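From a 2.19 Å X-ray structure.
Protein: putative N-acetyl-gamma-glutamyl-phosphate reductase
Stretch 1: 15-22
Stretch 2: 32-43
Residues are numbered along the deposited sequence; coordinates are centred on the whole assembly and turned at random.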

# COMPACT_ATOMS: atom_id res chain seq x y z
N LYS A 15 2.78 3.39 -39.75
CA LYS A 15 2.94 1.92 -39.59
C LYS A 15 1.95 1.19 -40.50
O LYS A 15 1.00 1.79 -40.98
CB LYS A 15 2.72 1.51 -38.13
CG LYS A 15 3.72 2.16 -37.19
CD LYS A 15 3.46 1.79 -35.73
CE LYS A 15 4.51 2.43 -34.83
NZ LYS A 15 4.45 1.94 -33.43
N ASP A 16 2.18 -0.10 -40.73
CA ASP A 16 1.33 -0.88 -41.62
C ASP A 16 -0.14 -0.98 -41.23
O ASP A 16 -1.02 -0.85 -42.08
CB ASP A 16 1.90 -2.29 -41.77
CG ASP A 16 3.35 -2.29 -42.22
OD1 ASP A 16 3.67 -1.57 -43.19
OD2 ASP A 16 4.16 -3.02 -41.61
N ILE A 17 -0.41 -1.23 -39.95
CA ILE A 17 -1.79 -1.39 -39.51
C ILE A 17 -2.35 -0.25 -38.70
O ILE A 17 -1.74 0.23 -37.74
CB ILE A 17 -1.93 -2.68 -38.69
CG1 ILE A 17 -1.55 -3.90 -39.54
CG2 ILE A 17 -3.35 -2.80 -38.16
CD1 ILE A 17 -2.48 -4.16 -40.72
N ARG A 18 -3.55 0.19 -39.08
CA ARG A 18 -4.24 1.27 -38.38
C ARG A 18 -5.25 0.68 -37.41
O ARG A 18 -6.20 0.01 -37.80
CB ARG A 18 -4.92 2.19 -39.37
CG ARG A 18 -3.95 2.85 -40.29
CD ARG A 18 -4.67 3.53 -41.41
NE ARG A 18 -4.97 4.93 -41.12
CZ ARG A 18 -5.64 5.72 -41.95
NH1 ARG A 18 -6.09 5.23 -43.10
NH2 ARG A 18 -5.85 6.99 -41.65
N ILE A 19 -5.02 0.95 -36.14
CA ILE A 19 -5.86 0.42 -35.09
C ILE A 19 -6.93 1.37 -34.57
O ILE A 19 -6.69 2.56 -34.34
CB ILE A 19 -5.02 -0.02 -33.88
CG1 ILE A 19 -4.07 -1.15 -34.28
CG2 ILE A 19 -5.94 -0.43 -32.74
CD1 ILE A 19 -4.77 -2.40 -34.82
N GLY A 20 -8.12 0.83 -34.37
CA GLY A 20 -9.21 1.60 -33.82
C GLY A 20 -9.48 1.07 -32.42
O GLY A 20 -9.55 -0.14 -32.21
N LEU A 21 -9.62 1.97 -31.46
CA LEU A 21 -9.88 1.57 -30.08
C LEU A 21 -11.23 2.12 -29.62
O LEU A 21 -11.39 3.33 -29.47
CB LEU A 21 -8.75 2.09 -29.17
CG LEU A 21 -8.82 1.85 -27.65
CD1 LEU A 21 -8.90 0.36 -27.36
CD2 LEU A 21 -7.60 2.46 -26.98
N LEU A 22 -12.20 1.23 -29.41
CA LEU A 22 -13.53 1.65 -28.96
C LEU A 22 -13.60 1.61 -27.44
O LEU A 22 -13.58 0.53 -26.85
CB LEU A 22 -14.63 0.74 -29.53
CG LEU A 22 -15.14 0.90 -30.96
CD1 LEU A 22 -14.07 0.50 -31.94
CD2 LEU A 22 -16.35 0.02 -31.13
N ILE A 32 -4.07 -0.91 -23.81
CA ILE A 32 -3.94 -1.15 -25.24
C ILE A 32 -3.00 -0.10 -25.81
O ILE A 32 -2.06 -0.42 -26.53
CB ILE A 32 -5.32 -1.05 -25.97
CG1 ILE A 32 -6.15 -2.30 -25.68
CG2 ILE A 32 -5.12 -0.89 -27.46
CD1 ILE A 32 -5.57 -3.58 -26.29
N VAL A 33 -3.25 1.16 -25.46
CA VAL A 33 -2.42 2.26 -25.94
C VAL A 33 -0.98 2.09 -25.49
O VAL A 33 -0.05 2.33 -26.26
CB VAL A 33 -2.98 3.62 -25.44
CG1 VAL A 33 -2.02 4.75 -25.81
CG2 VAL A 33 -4.35 3.88 -26.05
N ARG A 34 -0.78 1.68 -24.24
CA ARG A 34 0.57 1.49 -23.73
C ARG A 34 1.29 0.38 -24.51
O ARG A 34 2.43 0.55 -24.93
CB ARG A 34 0.56 1.12 -22.24
CG ARG A 34 1.97 0.81 -21.70
CD ARG A 34 1.93 0.45 -20.22
NE ARG A 34 1.22 -0.80 -19.96
CZ ARG A 34 1.73 -2.01 -20.12
NH1 ARG A 34 2.97 -2.18 -20.53
NH2 ARG A 34 0.98 -3.08 -19.87
N LEU A 35 0.62 -0.75 -24.69
CA LEU A 35 1.20 -1.87 -25.40
C LEU A 35 1.55 -1.56 -26.85
O LEU A 35 2.61 -1.95 -27.33
CB LEU A 35 0.27 -3.08 -25.34
CG LEU A 35 0.12 -3.75 -23.97
CD1 LEU A 35 -0.93 -4.84 -24.06
CD2 LEU A 35 1.46 -4.31 -23.52
N LEU A 36 0.65 -0.86 -27.55
CA LEU A 36 0.87 -0.53 -28.95
C LEU A 36 1.94 0.53 -29.17
O LEU A 36 2.50 0.62 -30.27
CB LEU A 36 -0.44 -0.07 -29.60
CG LEU A 36 -1.52 -1.15 -29.69
CD1 LEU A 36 -2.72 -0.65 -30.48
CD2 LEU A 36 -0.93 -2.38 -30.36
N ALA A 37 2.24 1.31 -28.14
CA ALA A 37 3.24 2.37 -28.24
C ALA A 37 4.54 1.91 -28.90
O ALA A 37 5.09 2.62 -29.75
CB ALA A 37 3.54 2.94 -26.85
N ASN A 38 5.04 0.75 -28.51
CA ASN A 38 6.28 0.26 -29.09
C ASN A 38 6.08 -0.95 -30.00
O ASN A 38 7.02 -1.70 -30.27
CB ASN A 38 7.29 -0.07 -27.99
CG ASN A 38 7.68 1.15 -27.19
OD1 ASN A 38 8.10 2.16 -27.74
ND2 ASN A 38 7.55 1.05 -25.88
N HIS A 39 4.85 -1.14 -30.46
CA HIS A 39 4.55 -2.24 -31.37
C HIS A 39 5.05 -1.74 -32.73
O HIS A 39 4.64 -0.69 -33.21
CB HIS A 39 3.04 -2.49 -31.41
CG HIS A 39 2.65 -3.71 -32.18
ND1 HIS A 39 2.81 -3.81 -33.55
CD2 HIS A 39 2.07 -4.86 -31.78
CE1 HIS A 39 2.36 -4.98 -33.95
NE2 HIS A 39 1.90 -5.64 -32.90
N PRO A 40 5.95 -2.50 -33.36
CA PRO A 40 6.51 -2.11 -34.65
C PRO A 40 5.55 -1.99 -35.84
O PRO A 40 5.86 -1.28 -36.80
CB PRO A 40 7.59 -3.17 -34.89
CG PRO A 40 7.00 -4.37 -34.24
CD PRO A 40 6.48 -3.80 -32.94
N HIS A 41 4.39 -2.64 -35.79
CA HIS A 41 3.50 -2.58 -36.94
C HIS A 41 2.10 -2.02 -36.74
O HIS A 41 1.47 -1.58 -37.70
CB HIS A 41 3.41 -3.97 -37.56
CG HIS A 41 4.74 -4.54 -37.89
ND1 HIS A 41 5.59 -3.95 -38.80
CD2 HIS A 41 5.43 -5.56 -37.34
CE1 HIS A 41 6.74 -4.59 -38.80
NE2 HIS A 41 6.67 -5.57 -37.92
N PHE A 42 1.61 -2.04 -35.51
CA PHE A 42 0.28 -1.53 -35.24
C PHE A 42 0.36 -0.11 -34.70
O PHE A 42 1.20 0.22 -33.87
CB PHE A 42 -0.46 -2.42 -34.24
CG PHE A 42 -0.69 -3.83 -34.71
CD1 PHE A 42 -0.44 -4.19 -36.04
CD2 PHE A 42 -1.14 -4.81 -33.82
CE1 PHE A 42 -0.63 -5.51 -36.47
CE2 PHE A 42 -1.33 -6.13 -34.24
CZ PHE A 42 -1.08 -6.48 -35.56
N GLN A 43 -0.54 0.74 -35.19
CA GLN A 43 -0.59 2.13 -34.75
C GLN A 43 -2.03 2.57 -34.51
O GLN A 43 -2.91 2.36 -35.34
CB GLN A 43 0.03 3.04 -35.80
CG GLN A 43 -0.20 4.51 -35.50
CD GLN A 43 0.47 5.43 -36.50
OE1 GLN A 43 0.27 5.31 -37.71
NE2 GLN A 43 1.26 6.37 -36.00
O HOH W 1 2.06 2.32 -32.05

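Stretch 2 enters as a helix, turns, and leaves as a strand beside stretch 1. The helix 32-37 runs nearly antiparallel to strand 17-22, at 165°, with the axes 11.0 Å apart at closest approach. Aliphatic side chains meet between them.

Ile32 points toward the strand and packs on Leu21, with CG2 of Ile32 4.0 Å from CD1 of Leu21. Val33 points sideways, yet its CG2 lies 3.7 Å from Leu21 CD2. Arg34 and Leu35 are out of reach of stretch 1. One turn after Ile32, Leu36 again points toward the strand, and its CD1 sits 3.9 Å from Ile19 CG2. Ile32, Val33 and Leu36 are buried, as suits apolar side chains. Gly20 has no side chain and makes no contact here.

After the helix, the connection is polar. The long, extended side chain of Lys15 can carry its charged NZ to the His39 carbonyl and a water. Lys15 NZ donates a hydrogen bond to His39 O at 2.6 Å and another to the water at 2.8 Å. That water donates to Leu36 O at 2.5 Å and to Phe42 O at 2.9 Å, so it links Lys15, Leu36 and Phe42. His39 ND1 accepts from His41 N at 3.0 Å, bracing the turn.

At His41 the backbone pairing starts: Ile17 N donates to His41 O at 3.0 Å. The His41 ring adds a weak hydrogen bond, from ND1 to Asp16 OD2 at 3.3 Å.

Phe42 pairs with Ile17 in parallel register. Phe42 CD1 lies 3.4 Å from Ile17 CB, while Phe42 CB lies 3.8 Å from Ile19 CG1.

Gln43 pairs with Arg18. Gln43 N donates to Ile17 O at 2.9 Å, and Ile19 N donates to Gln43 O at 2.7 Å. The Gln43 side chain shares its sheet face with Arg18. Being polar, it can stay exposed while Gln43 CB packs against Lys15 CD at 3.7 Å.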